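Local coordinates for protein nucleoside diphosphate kinase (Encephalitozoon cuniculi, PDB 3MPD) that probably makes nucleoside triphosphates other than ATP by moving the ATP gamma phosphate onto nucleoside diphosphates through a phosphorylated enzyme intermediate, at residues G110-T113 with G114-I117. Sequence-based numbering, arbitrary orientation.
Sequences GVST and GKNI
The carboxamide of Asn116 presents one flat face to the carbonyl oxygen of Thr113, which stands almost straight above the plane, with Thr113 O 3.3 Å from Asn116 CG. From there it cannot line up with the in-plane N-H groups of ND2, and the approach is a packing contact, not a hydrogen bond. The two ends of the amide are used elsewhere in the chain: OD1 accepts from Lys13 NZ, and ND2 donates to Thr95 O, a pair of bonds that holds the group against rotation. A chi1 of 64° folds the amide back over its own backbone, where its face meets Thr113 O; Asn116 CB lies 3.4 Å from Ser112 O.

Thr113 and Gly114 have the backbone angles of a type I turn, and the Ser112 side chain bridges its ends. Ser112 OG, likewise turned inward (chi1 67°), accepts the N-H of Lys115 at 3.2 Å, with a moderately bent angle of 149°, and grazes Lys115 CB. Serine holds an i+3 amide in this way at a helix N-cap, although no helix follows here. Farther from the bend, water 1 links the two arms, accepting from Val111 N at 2.7 Å and donating to Lys115 O at 2.6 Å. Ile117 CG1 then lies 4.0 Å from Gly110 CA, close to where helix 105-109 ends; its side chain also packs on Ile105 and Tyr109 of that helix.

The chain thus doubles back between helix 105-109 and strand 118-120, bringing Asn116 beside Lys13 and Arg106 in the probable nucleotide site of the nucleoside diphosphate kinase fold. By similarity these three and Thr95 bind ATP, and the histidine phosphorylated during catalysis follows in strand 118-120.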
ATOM      1  N   GLY A 110      -4.015   8.746  17.539  1.00 19.39           N
ATOM      2  CA  GLY A 110      -5.212   8.099  18.074  1.00 20.05           C
ATOM      3  C   GLY A 110      -5.836   8.837  19.243  1.00 21.59           C
ATOM      4  O   GLY A 110      -5.139   9.463  20.070  1.00 21.40           O
ATOM      5  N   VAL A 111      -7.160   8.771  19.315  1.00 23.20           N
ATOM      6  CA  VAL A 111      -7.855   9.309  20.486  1.00 25.83           C
ATOM      7  C   VAL A 111      -8.643   8.245  21.279  1.00 27.59           C
ATOM      8  O   VAL A 111      -8.555   8.190  22.522  1.00 30.53           O
ATOM      9  CB  VAL A 111      -8.705  10.574  20.137  1.00 26.89           C
ATOM     10  CG1 VAL A 111      -9.548  11.022  21.354  1.00 30.03           C
ATOM     11  CG2 VAL A 111      -7.805  11.704  19.718  1.00 27.96           C
ATOM     12  N   SER A 112      -9.423   7.424  20.597  1.00 27.00           N
ATOM     13  CA  SER A 112     -10.228   6.417  21.293  1.00 27.66           C
ATOM     14  C   SER A 112      -9.732   4.974  21.095  1.00 25.21           C
ATOM     15  O   SER A 112      -9.023   4.673  20.126  1.00 23.52           O
ATOM     16  CB  SER A 112     -11.703   6.556  20.864  1.00 29.47           C
ATOM     17  OG  SER A 112     -11.789   6.187  19.503  1.00 33.22           O
ATOM     18  N   THR A 113     -10.128   4.080  22.002  1.00 25.20           N
ATOM     19  CA  THR A 113      -9.808   2.656  21.893  1.00 26.36           C
ATOM     20  C   THR A 113     -10.445   1.971  20.682  1.00 28.36           C
ATOM     21  O   THR A 113      -9.840   1.043  20.118  1.00 29.51           O
ATOM     22  CB  THR A 113     -10.154   1.872  23.162  1.00 27.47           C
ATOM     23  OG1 THR A 113     -11.588   1.892  23.411  1.00 29.66           O
ATOM     24  CG2 THR A 113      -9.437   2.486  24.324  1.00 25.03           C
ATOM     25  N   GLY A 114     -11.636   2.431  20.281  1.00 28.97           N
ATOM     26  CA  GLY A 114     -12.346   1.872  19.104  1.00 31.26           C
ATOM     27  C   GLY A 114     -11.798   2.355  17.756  1.00 30.73           C
ATOM     28  O   GLY A 114     -11.799   1.621  16.767  1.00 32.26           O
ATOM     29  N   LYS A 115     -11.309   3.589  17.719  1.00 28.95           N
ATOM     30  CA  LYS A 115     -10.706   4.129  16.512  1.00 27.09           C
ATOM     31  C   LYS A 115      -9.241   4.359  16.740  1.00 24.31           C
ATOM     32  O   LYS A 115      -8.730   5.483  16.645  1.00 24.46           O
ATOM     33  CB  LYS A 115     -11.467   5.376  16.095  1.00 28.50           C
ATOM     34  CG  LYS A 115     -12.849   4.931  15.611  1.00 31.37           C
ATOM     35  CD  LYS A 115     -13.859   5.978  15.717  1.00 35.20           C
ATOM     36  CE  LYS A 115     -15.238   5.303  15.611  1.00 36.76           C
ATOM     37  NZ  LYS A 115     -15.925   5.876  14.461  1.00 37.55           N
ATOM     38  N   ASN A 116      -8.557   3.271  17.062  1.00 22.30           N
ATOM     39  CA  ASN A 116      -7.156   3.358  17.428  1.00 20.87           C
ATOM     40  C   ASN A 116      -6.260   3.023  16.216  1.00 19.10           C
ATOM     41  O   ASN A 116      -5.228   2.433  16.390  1.00 19.27           O
ATOM     42  CB  ASN A 116      -6.862   2.486  18.640  1.00 20.66           C
ATOM     43  CG  ASN A 116      -7.069   1.002  18.376  1.00 21.21           C
ATOM     44  OD1 ASN A 116      -7.546   0.579  17.311  1.00 21.97           O
ATOM     45  ND2 ASN A 116      -6.681   0.196  19.354  1.00 21.69           N
ATOM     46  N   ILE A 117      -6.732   3.380  15.016  1.00 18.50           N
ATOM     47  CA  ILE A 117      -5.912   3.636  13.791  1.00 17.85           C
ATOM     48  C   ILE A 117      -5.569   2.386  12.973  1.00 18.62           C
ATOM     49  O   ILE A 117      -5.548   2.427  11.734  1.00 18.84           O
ATOM     50  CB  ILE A 117      -4.577   4.394  14.101  1.00 16.64           C
ATOM     51  CG1 ILE A 117      -4.812   5.649  14.964  1.00 17.77           C
ATOM     52  CG2 ILE A 117      -3.809   4.727  12.803  1.00 16.13           C
ATOM     53  CD1 ILE A 117      -5.791   6.677  14.316  1.00 19.15           C
TER
HETATM   54  O   HOH W   1      -8.846   8.034  17.287  1.00 16.84           O